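Local structure of phosphotriesterase family protein (Listeria monocytogenes serotype 4b str. H7858, 3PNZ) at residues L208-D217 against V228-G239; I291-I300 against K312-D320. The protein is a zinc-binding lactonase of the amidohydrolase fold that probably hydrolyses phosphorylated sugar lactones. One frame throughout, in Å; residues are numbered along the deposited sequence.

Interaction 1 of 2, residues L208-D217 against V228-G239; sequences LEYLSIGHMD and VAKTGAFMSFDG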
loop_
_atom_site.group_PDB
_atom_site.type_symbol
_atom_site.label_atom_id
_atom_site.label_comp_id
_atom_site.label_asym_id
_atom_site.label_seq_id
_atom_site.Cartn_x
_atom_site.Cartn_y
_atom_site.Cartn_z
ATOM N N LEU A 208 6.596 3.544 -15.925
ATOM C CA LEU A 208 5.565 2.742 -15.272
ATOM C C LEU A 208 6.120 1.688 -14.321
ATOM O O LEU A 208 5.400 1.186 -13.441
ATOM C CB LEU A 208 4.619 2.131 -16.317
ATOM C CG LEU A 208 3.944 3.250 -17.125
ATOM C CD1 LEU A 208 3.224 2.718 -18.346
ATOM C CD2 LEU A 208 3.010 4.049 -16.223
ATOM N N GLU A 209 7.406 1.356 -14.463
ATOM C CA GLU A 209 8.007 0.415 -13.535
ATOM C C GLU A 209 8.248 1.064 -12.169
ATOM O O GLU A 209 8.682 0.397 -11.231
ATOM C CB GLU A 209 9.308 -0.179 -14.099
ATOM C CG GLU A 209 10.446 0.818 -14.229
ATOM C CD GLU A 209 10.508 1.514 -15.582
ATOM O OE1 GLU A 209 11.608 1.979 -15.955
ATOM O OE2 GLU A 209 9.478 1.618 -16.284
ATOM N N TYR A 210 7.956 2.357 -12.053
ATOM C CA TYR A 210 8.038 3.053 -10.765
ATOM C C TYR A 210 6.735 2.968 -9.978
ATOM O O TYR A 210 6.619 3.538 -8.891
ATOM C CB TYR A 210 8.359 4.539 -10.968
ATOM C CG TYR A 210 9.720 4.847 -11.567
ATOM C CD1 TYR A 210 10.662 3.849 -11.797
ATOM C CD2 TYR A 210 10.053 6.152 -11.902
ATOM C CE1 TYR A 210 11.912 4.161 -12.357
ATOM C CE2 TYR A 210 11.297 6.474 -12.455
ATOM C CZ TYR A 210 12.214 5.469 -12.680
ATOM O OH TYR A 210 13.447 5.786 -13.229
ATOM N N LEU A 211 5.751 2.285 -10.551
ATOM C CA LEU A 211 4.414 2.211 -9.963
ATOM C C LEU A 211 4.100 0.793 -9.489
ATOM O O LEU A 211 4.403 -0.170 -10.189
ATOM C CB LEU A 211 3.382 2.611 -11.022
ATOM C CG LEU A 211 1.898 2.399 -10.675
ATOM C CD1 LEU A 211 1.441 3.387 -9.608
ATOM C CD2 LEU A 211 1.054 2.551 -11.942
ATOM N N SER A 212 3.508 0.657 -8.301
ATOM C CA SER A 212 2.842 -0.598 -7.941
ATOM C C SER A 212 1.350 -0.318 -7.858
ATOM O O SER A 212 0.926 0.684 -7.278
ATOM C CB SER A 212 3.347 -1.179 -6.617
ATOM O OG SER A 212 3.235 -0.238 -5.574
ATOM N N ILE A 213 0.567 -1.201 -8.457
ATOM C CA ILE A 213 -0.873 -0.997 -8.530
ATOM C C ILE A 213 -1.564 -1.910 -7.524
ATOM O O ILE A 213 -1.473 -3.138 -7.604
ATOM C CB ILE A 213 -1.377 -1.252 -9.950
ATOM C CG1 ILE A 213 -0.647 -0.335 -10.935
ATOM C CG2 ILE A 213 -2.918 -1.079 -10.030
ATOM C CD1 ILE A 213 -0.988 -0.604 -12.370
ATOM N N GLY A 214 -2.242 -1.294 -6.562
ATOM C CA GLY A 214 -2.911 -2.034 -5.506
ATOM C C GLY A 214 -4.202 -2.699 -5.966
ATOM O O GLY A 214 -4.836 -2.258 -6.929
ATOM N N HIS A 215 -4.555 -3.787 -5.276
ATOM C CA HIS A 215 -5.846 -4.468 -5.419
ATOM C C HIS A 215 -6.082 -5.136 -6.779
ATOM O O HIS A 215 -7.216 -5.281 -7.216
ATOM C CB HIS A 215 -7.001 -3.523 -5.037
ATOM C CG HIS A 215 -6.724 -2.733 -3.800
ATOM N ND1 HIS A 215 -6.170 -3.299 -2.670
ATOM C CD2 HIS A 215 -6.870 -1.415 -3.526
ATOM C CE1 HIS A 215 -6.005 -2.368 -1.748
ATOM N NE2 HIS A 215 -6.426 -1.217 -2.240
ATOM N N MET A 216 -5.010 -5.573 -7.439
ATOM C CA MET A 216 -5.175 -6.281 -8.705
ATOM C C MET A 216 -5.917 -7.617 -8.543
ATOM O O MET A 216 -6.521 -8.126 -9.489
ATOM C CB MET A 216 -3.811 -6.478 -9.385
ATOM C CG MET A 216 -3.235 -5.196 -9.968
ATOM S SD MET A 216 -4.074 -4.640 -11.467
ATOM C CE MET A 216 -5.373 -3.602 -10.785
ATOM N N ASP A 217 -5.897 -8.158 -7.330
ATOM C CA ASP A 217 -6.612 -9.392 -7.016
ATOM C C ASP A 217 -8.130 -9.213 -7.013
ATOM O O ASP A 217 -8.862 -10.195 -6.896
ATOM C CB ASP A 217 -6.214 -9.863 -5.626
ATOM C CG ASP A 217 -6.433 -8.785 -4.597
ATOM O OD1 ASP A 217 -5.625 -7.845 -4.579
ATOM O OD2 ASP A 217 -7.448 -8.827 -3.860
ATOM N N VAL A 228 -1.783 -4.783 -18.095
ATOM C CA VAL A 228 -1.125 -3.998 -17.055
ATOM C C VAL A 228 0.338 -4.409 -16.927
ATOM O O VAL A 228 1.233 -3.563 -16.890
ATOM C CB VAL A 228 -1.839 -4.139 -15.702
ATOM C CG1 VAL A 228 -1.056 -3.446 -14.600
ATOM C CG2 VAL A 228 -3.233 -3.538 -15.796
ATOM N N ALA A 229 0.575 -5.711 -16.866
ATOM C CA ALA A 229 1.933 -6.221 -16.651
ATOM C C ALA A 229 2.900 -5.806 -17.760
ATOM O O ALA A 229 4.084 -5.579 -17.510
ATOM C CB ALA A 229 1.909 -7.733 -16.517
ATOM N N LYS A 230 2.402 -5.727 -18.988
ATOM C CA LYS A 230 3.248 -5.354 -20.119
ATOM C C LYS A 230 3.882 -3.974 -19.980
ATOM O O LYS A 230 4.898 -3.698 -20.621
ATOM C CB LYS A 230 2.444 -5.388 -21.420
ATOM C CG LYS A 230 2.256 -6.766 -22.015
ATOM C CD LYS A 230 1.560 -6.591 -23.364
ATOM C CE LYS A 230 1.275 -7.895 -24.065
ATOM N NZ LYS A 230 0.614 -7.599 -25.375
ATOM N N THR A 231 3.282 -3.108 -19.164
ATOM C CA THR A 231 3.809 -1.761 -18.962
ATOM C C THR A 231 5.033 -1.755 -18.054
ATOM O O THR A 231 5.785 -0.787 -18.034
ATOM C CB THR A 231 2.773 -0.812 -18.329
ATOM O OG1 THR A 231 2.537 -1.191 -16.964
ATOM C CG2 THR A 231 1.468 -0.804 -19.127
ATOM N N GLY A 232 5.214 -2.831 -17.295
ATOM C CA GLY A 232 6.304 -2.924 -16.344
ATOM C C GLY A 232 5.912 -2.616 -14.912
ATOM O O GLY A 232 6.701 -2.825 -13.995
ATOM N N ALA A 233 4.684 -2.132 -14.711
ATOM C CA ALA A 233 4.182 -1.862 -13.367
ATOM C C ALA A 233 4.200 -3.089 -12.462
ATOM O O ALA A 233 3.993 -4.225 -12.902
ATOM C CB ALA A 233 2.762 -1.294 -13.428
ATOM N N PHE A 234 4.429 -2.836 -11.184
ATOM C CA PHE A 234 4.266 -3.864 -10.179
ATOM C C PHE A 234 2.776 -4.061 -9.937
ATOM O O PHE A 234 1.994 -3.113 -10.032
ATOM C CB PHE A 234 4.984 -3.485 -8.885
ATOM C CG PHE A 234 6.488 -3.593 -8.981
ATOM C CD1 PHE A 234 7.134 -4.766 -8.627
ATOM C CD2 PHE A 234 7.243 -2.526 -9.446
ATOM C CE1 PHE A 234 8.526 -4.867 -8.716
ATOM C CE2 PHE A 234 8.627 -2.615 -9.544
ATOM C CZ PHE A 234 9.264 -3.787 -9.176
ATOM N N MET A 235 2.400 -5.293 -9.625
ATOM C CA MET A 235 0.989 -5.641 -9.451
ATOM C C MET A 235 0.812 -6.281 -8.102
ATOM O O MET A 235 1.395 -7.331 -7.815
ATOM C CB MET A 235 0.534 -6.564 -10.572
ATOM C CG MET A 235 0.647 -5.868 -11.925
ATOM S SD MET A 235 0.265 -6.954 -13.282
ATOM C CE MET A 235 -1.514 -7.149 -13.011
ATOM N N SER A 236 0.024 -5.622 -7.259
ATOM C CA SER A 236 -0.130 -6.026 -5.879
ATOM C C SER A 236 -1.365 -6.911 -5.710
ATOM O O SER A 236 -2.497 -6.481 -5.966
ATOM C CB SER A 236 -0.221 -4.794 -4.972
ATOM O OG SER A 236 -0.337 -5.178 -3.611
ATOM N N PHE A 237 -1.131 -8.152 -5.301
ATOM C CA PHE A 237 -2.207 -9.058 -4.911
ATOM C C PHE A 237 -2.305 -8.973 -3.395
ATOM O O PHE A 237 -1.570 -9.650 -2.671
ATOM C CB PHE A 237 -1.914 -10.484 -5.395
ATOM C CG PHE A 237 -2.050 -10.647 -6.880
ATOM C CD1 PHE A 237 -3.130 -11.335 -7.428
ATOM C CD2 PHE A 237 -1.114 -10.086 -7.739
ATOM C CE1 PHE A 237 -3.265 -11.465 -8.800
ATOM C CE2 PHE A 237 -1.240 -10.206 -9.121
ATOM C CZ PHE A 237 -2.318 -10.899 -9.655
ATOM N N ASP A 238 -3.196 -8.112 -2.910
ATOM C CA ASP A 238 -3.179 -7.763 -1.491
ATOM C C ASP A 238 -4.473 -8.108 -0.776
ATOM O O ASP A 238 -4.740 -7.615 0.319
ATOM C CB ASP A 238 -2.814 -6.284 -1.307
ATOM C CG ASP A 238 -3.569 -5.386 -2.250
ATOM O OD1 ASP A 238 -4.803 -5.540 -2.331
ATOM O OD2 ASP A 238 -2.942 -4.533 -2.917
ATOM N N GLY A 239 -5.265 -8.972 -1.399
ATOM C CA GLY A 239 -6.484 -9.468 -0.783
ATOM C C GLY A 239 -6.391 -10.927 -0.361
ATOM O O GLY A 239 -7.409 -11.626 -0.314
HETATM O O HOH W 1 8.564 -0.415 -17.953
HETATM O O HOH W 2 -7.437 -6.578 -2.567
#

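Interaction 2 of 2, residues I291-I300 against K312-D320; sequences IAKKWVPRFI and KLVKKFFVD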
loop_
_atom_site.group_PDB
_atom_site.type_symbol
_atom_site.label_atom_id
_atom_site.label_comp_id
_atom_site.label_asym_id
_atom_site.label_seq_id
_atom_site.Cartn_x
_atom_site.Cartn_y
_atom_site.Cartn_z
ATOM N N ILE A 291 -0.272 -14.770 6.245
ATOM C CA ILE A 291 0.405 -14.978 4.968
ATOM C C ILE A 291 1.702 -15.769 5.125
ATOM O O ILE A 291 1.909 -16.767 4.440
ATOM C CB ILE A 291 0.633 -13.653 4.210
ATOM C CG1 ILE A 291 -0.724 -13.060 3.805
ATOM C CG2 ILE A 291 1.500 -13.873 2.977
ATOM C CD1 ILE A 291 -0.627 -11.661 3.213
ATOM N N ALA A 292 2.559 -15.330 6.042
ATOM C CA ALA A 292 3.816 -16.025 6.308
ATOM C C ALA A 292 3.592 -17.453 6.824
ATOM O O ALA A 292 4.278 -18.388 6.414
ATOM C CB ALA A 292 4.648 -15.221 7.304
ATOM N N LYS A 293 2.613 -17.620 7.702
ATOM C CA LYS A 293 2.421 -18.891 8.404
ATOM C C LYS A 293 1.666 -19.937 7.590
ATOM O O LYS A 293 2.034 -21.113 7.584
ATOM C CB LYS A 293 1.706 -18.645 9.732
ATOM C CG LYS A 293 1.658 -19.841 10.664
ATOM C CD LYS A 293 0.963 -19.464 11.963
ATOM C CE LYS A 293 1.035 -20.585 12.985
ATOM N NZ LYS A 293 0.380 -20.184 14.264
ATOM N N LYS A 294 0.624 -19.505 6.887
ATOM C CA LYS A 294 -0.286 -20.431 6.222
ATOM C C LYS A 294 -0.326 -20.310 4.695
ATOM O O LYS A 294 -0.353 -21.324 3.983
ATOM C CB LYS A 294 -1.697 -20.260 6.799
ATOM C CG LYS A 294 -1.779 -20.526 8.301
ATOM C CD LYS A 294 -3.198 -20.313 8.821
ATOM C CE LYS A 294 -3.290 -20.551 10.324
ATOM N NZ LYS A 294 -4.634 -20.179 10.867
ATOM N N TRP A 295 -0.343 -19.084 4.176
ATOM C CA TRP A 295 -0.447 -18.922 2.726
ATOM C C TRP A 295 0.811 -19.377 1.999
ATOM O O TRP A 295 0.741 -20.053 0.974
ATOM C CB TRP A 295 -0.788 -17.479 2.348
ATOM C CG TRP A 295 -1.108 -17.293 0.884
ATOM C CD1 TRP A 295 -2.338 -17.432 0.288
ATOM C CD2 TRP A 295 -0.198 -16.911 -0.161
ATOM N NE1 TRP A 295 -2.242 -17.169 -1.059
ATOM C CE2 TRP A 295 -0.943 -16.844 -1.360
ATOM C CE3 TRP A 295 1.170 -16.613 -0.200
ATOM C CZ2 TRP A 295 -0.367 -16.500 -2.579
ATOM C CZ3 TRP A 295 1.743 -16.271 -1.423
ATOM C CH2 TRP A 295 0.974 -16.211 -2.592
ATOM N N VAL A 296 1.966 -19.005 2.537
ATOM C CA VAL A 296 3.234 -19.349 1.901
ATOM C C VAL A 296 3.399 -20.866 1.695
ATOM O O VAL A 296 3.662 -21.311 0.583
ATOM C CB VAL A 296 4.430 -18.718 2.659
ATOM C CG1 VAL A 296 5.737 -19.399 2.267
ATOM C CG2 VAL A 296 4.488 -17.225 2.373
ATOM N N PRO A 297 3.229 -21.666 2.758
ATOM C CA PRO A 297 3.368 -23.113 2.561
ATOM C C PRO A 297 2.367 -23.667 1.550
ATOM O O PRO A 297 2.704 -24.557 0.775
ATOM C CB PRO A 297 3.109 -23.687 3.958
ATOM C CG PRO A 297 3.444 -22.581 4.892
ATOM C CD PRO A 297 3.053 -21.313 4.177
ATOM N N ARG A 298 1.147 -23.144 1.544
ATOM C CA ARG A 298 0.166 -23.624 0.575
ATOM C C ARG A 298 0.554 -23.225 -0.838
ATOM O O ARG A 298 0.489 -24.040 -1.762
ATOM C CB ARG A 298 -1.235 -23.112 0.889
ATOM C CG ARG A 298 -2.241 -23.605 -0.143
ATOM C CD ARG A 298 -3.286 -22.584 -0.436
ATOM N NE ARG A 298 -3.880 -22.794 -1.753
ATOM C CZ ARG A 298 -5.185 -22.788 -1.988
ATOM N NH1 ARG A 298 -5.638 -22.971 -3.224
ATOM N NH2 ARG A 298 -6.030 -22.609 -0.980
ATOM N N PHE A 299 0.959 -21.969 -1.015
ATOM C CA PHE A 299 1.363 -21.517 -2.339
ATOM C C PHE A 299 2.534 -22.328 -2.880
ATOM O O PHE A 299 2.538 -22.736 -4.043
ATOM C CB PHE A 299 1.725 -20.031 -2.361
ATOM C CG PHE A 299 2.223 -19.579 -3.700
ATOM C CD1 PHE A 299 1.327 -19.239 -4.702
ATOM C CD2 PHE A 299 3.581 -19.566 -3.985
ATOM C CE1 PHE A 299 1.781 -18.852 -5.957
ATOM C CE2 PHE A 299 4.034 -19.184 -5.235
ATOM C CZ PHE A 299 3.135 -18.829 -6.219
ATOM N N ILE A 300 3.535 -22.546 -2.037
ATOM C CA ILE A 300 4.687 -23.333 -2.443
ATOM C C ILE A 300 4.244 -24.712 -2.914
ATOM O O ILE A 300 4.626 -25.161 -3.997
ATOM C CB ILE A 300 5.720 -23.445 -1.308
ATOM C CG1 ILE A 300 6.335 -22.073 -1.030
ATOM C CG2 ILE A 300 6.804 -24.451 -1.672
ATOM C CD1 ILE A 300 7.257 -22.042 0.182
ATOM N N LYS A 312 11.185 -20.424 -5.126
ATOM C CA LYS A 312 11.790 -19.301 -5.834
ATOM C C LYS A 312 10.785 -18.160 -5.988
ATOM O O LYS A 312 11.129 -16.987 -5.823
ATOM C CB LYS A 312 12.277 -19.728 -7.218
ATOM C CG LYS A 312 12.955 -18.612 -8.000
ATOM C CD LYS A 312 13.340 -19.059 -9.403
ATOM C CE LYS A 312 14.097 -17.959 -10.140
ATOM N NZ LYS A 312 14.488 -18.360 -11.528
ATOM N N LEU A 313 9.545 -18.512 -6.310
ATOM C CA LEU A 313 8.499 -17.509 -6.496
ATOM C C LEU A 313 8.206 -16.772 -5.193
ATOM O O LEU A 313 8.036 -15.559 -5.192
ATOM C CB LEU A 313 7.224 -18.159 -7.050
ATOM C CG LEU A 313 7.380 -18.626 -8.496
ATOM C CD1 LEU A 313 6.157 -19.422 -8.932
ATOM C CD2 LEU A 313 7.625 -17.443 -9.433
ATOM N N VAL A 314 8.142 -17.504 -4.084
ATOM C CA VAL A 314 7.928 -16.867 -2.791
ATOM C C VAL A 314 9.059 -15.891 -2.474
ATOM O O VAL A 314 8.826 -14.793 -1.966
ATOM C CB VAL A 314 7.759 -17.897 -1.659
ATOM C CG1 VAL A 314 7.941 -17.228 -0.296
ATOM C CG2 VAL A 314 6.384 -18.572 -1.772
ATOM N N LYS A 315 10.290 -16.280 -2.793
ATOM C CA LYS A 315 11.413 -15.378 -2.582
ATOM C C LYS A 315 11.262 -14.103 -3.417
ATOM O O LYS A 315 11.553 -13.009 -2.939
ATOM C CB LYS A 315 12.737 -16.074 -2.897
ATOM C CG LYS A 315 13.955 -15.248 -2.523
ATOM C CD LYS A 315 15.217 -15.811 -3.155
ATOM C CE LYS A 315 16.325 -14.761 -3.172
ATOM N NZ LYS A 315 16.528 -14.170 -1.819
ATOM N N LYS A 316 10.796 -14.242 -4.656
ATOM C CA LYS A 316 10.540 -13.068 -5.482
ATOM C C LYS A 316 9.406 -12.210 -4.928
ATOM O O LYS A 316 9.577 -11.003 -4.772
ATOM C CB LYS A 316 10.278 -13.457 -6.939
ATOM C CG LYS A 316 11.509 -14.064 -7.594
ATOM C CD LYS A 316 11.379 -14.192 -9.084
ATOM C CE LYS A 316 12.767 -14.356 -9.715
ATOM N NZ LYS A 316 12.676 -14.365 -11.186
ATOM N N PHE A 317 8.261 -12.819 -4.607
ATOM C CA PHE A 317 7.105 -12.020 -4.197
ATOM C C PHE A 317 7.359 -11.224 -2.914
ATOM O O PHE A 317 6.876 -10.098 -2.777
ATOM C CB PHE A 317 5.838 -12.878 -4.007
ATOM C CG PHE A 317 5.449 -13.678 -5.220
ATOM C CD1 PHE A 317 5.972 -13.381 -6.470
ATOM C CD2 PHE A 317 4.561 -14.737 -5.103
ATOM C CE1 PHE A 317 5.616 -14.124 -7.581
ATOM C CE2 PHE A 317 4.194 -15.481 -6.215
ATOM C CZ PHE A 317 4.723 -15.179 -7.448
ATOM N N PHE A 318 8.092 -11.809 -1.968
ATOM C CA PHE A 318 8.247 -11.182 -0.655
ATOM C C PHE A 318 9.621 -10.588 -0.391
ATOM O O PHE A 318 9.790 -9.860 0.587
ATOM C CB PHE A 318 7.906 -12.170 0.466
ATOM C CG PHE A 318 6.488 -12.662 0.422
ATOM C CD1 PHE A 318 5.463 -11.895 0.962
ATOM C CD2 PHE A 318 6.180 -13.875 -0.165
ATOM C CE1 PHE A 318 4.147 -12.338 0.929
ATOM C CE2 PHE A 318 4.867 -14.319 -0.207
ATOM C CZ PHE A 318 3.855 -13.546 0.338
ATOM N N VAL A 319 10.600 -10.906 -1.232
ATOM C CA VAL A 319 11.945 -10.362 -1.026
ATOM C C VAL A 319 12.462 -9.597 -2.241
ATOM O O VAL A 319 12.635 -8.387 -2.174
ATOM C CB VAL A 319 12.970 -11.447 -0.634
ATOM C CG1 VAL A 319 14.343 -10.803 -0.406
ATOM C CG2 VAL A 319 12.513 -12.198 0.606
ATOM N N ASP A 320 12.701 -10.292 -3.348
ATOM C CA ASP A 320 13.330 -9.654 -4.507
ATOM C C ASP A 320 12.478 -8.532 -5.103
ATOM O O ASP A 320 12.977 -7.443 -5.360
ATOM C CB ASP A 320 13.662 -10.680 -5.592
ATOM C CG ASP A 320 14.634 -11.747 -5.114
ATOM O OD1 ASP A 320 15.317 -11.522 -4.098
ATOM O OD2 ASP A 320 14.708 -12.813 -5.756
#

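Interaction 1 of 2, residues L208-D217 against V228-G239
Ser212 pairs with Phe234, and Ile213 with Met235, in a parallel beta-alpha-beta unit of the TIM barrel, in which helix 222-229 connects strand 211-213 to strand 234-237. Three backbone bonds zip the strands together: Phe234 N to Leu211 O (2.8 Å), Ile213 N to Phe234 O, and Ser236 N to Ile213 O. Just past the strand ends, at a zinc site, Asp238 grips His215 with both carboxylate oxygens: OD1 takes ND1 of the His215 ring at 2.6 Å, and OD2 takes the His215 backbone N at 3.0 Å. Both donors come in on the syn side but tilted from the carboxylate plane, ND1 by 33°, and the ring stands 75° to that plane. Ser236 OG reaches the same Asp238 OD2 on its anti side, at 2.8 Å, so the carboxylate is held against rotation. With ND1 fixed this way, NE2 of His215 faces the zinc that it binds together with His187 and the carboxylated Lys154. Behind Asp238 comes Asp217: its chi1 of 55° turns the carboxylate back toward the 238 peptide, and Asp238 N approaches Asp217 OD1 from above the carboxylate plane at 3.0 Å. Toward the other end apolar contacts take over, beside a water that bridges Glu209 OE2 and Thr231 O. Ile213 CD1 and Val228 CG1 meet tip to tip at 3.6 Å, and the Leu208 side chain crosses that of Thr231, CD1 lying 3.6 Å from Thr231 CB. Thr231 OG1 accepts from Ala233 N in an ST turn that leads from the helix into the strand. Strand 184-186 lies alongside 211-213 and strand 267-269 alongside 234-237; Phe237 packs on helix 248-260 and Phe234 on helix 310-325.

Interaction 2 of 2, residues I291-I300 against K312-D320
Phe299 meets Leu313, Val314 and Phe317 where two helices near the C-terminal end of the TIM-barrel chain, 289-305 and 310-325, pack on one another. The short axes run at 140° and come within 10.2 Å, so the helices lie steeply inclined in roughly opposite directions, and the contact between them is wholly apolar. Phe299 starts from a CB that rests 3.8 Å above one face of the Trp295 ring, toward its rim. Its CG is anti to the backbone N (chi1 176°), which sends the ring across to the other helix. On the way, CD2 of Phe299 slides past Val314 CG2 at 3.7 Å. Farther out, CE2 of Phe299 has Leu313 CB close by, at the edge of the Phe299 ring and in its plane. At the tip, CZ of Phe299 comes to 3.5 Å from CE2 of Phe317, the two ring planes meeting obliquely at 59°. Val314 is wedged between its neighbours: CG2 is also 3.6 Å from Ile300 CG1, while CG1 faces Val296 CG1. One turn farther along its helix, the Phe318 ring lies against Ile291, Trp295 and Val296, and Phe18 stacks on it. The wider pi-type turn at 291-295, marked by the bond from Val296 N to Ile291 O, falls on the part of its helix that meets this ring. Phe317 continues inward onto Ile267 and Val269 of strand 267-269, joining the helix pair to the barrel wall. At the rim of the Phe318 ring, CZ lies 3.6 Å from Ile291 CG2, and Trp295 CZ3 lies in the ring plane, 3.9 Å from the same CZ.

In the fold
Interaction 1 closes before interaction 2 opens along the chain. Their centres lie about 18 Å apart and their nearest atoms about 6 Å, without touching. Interaction 1 belongs to the barrel wall and carries a zinc ligand, whereas interaction 2 belongs to the outer helical layer, the side chain of Ile291 lying about 12 Å from a zinc ion. Strand 267-269 follows 234-237 in the sheet and receives Phe317 and Phe318; helix 248-260 takes Phe237 from one contact and Phe317 from the other; and Cys325 of helix 310-325 touches Ser212 and Phe234. The wall that carries the zinc ligand and the helices outside it thus meet through shared elements of one barrel.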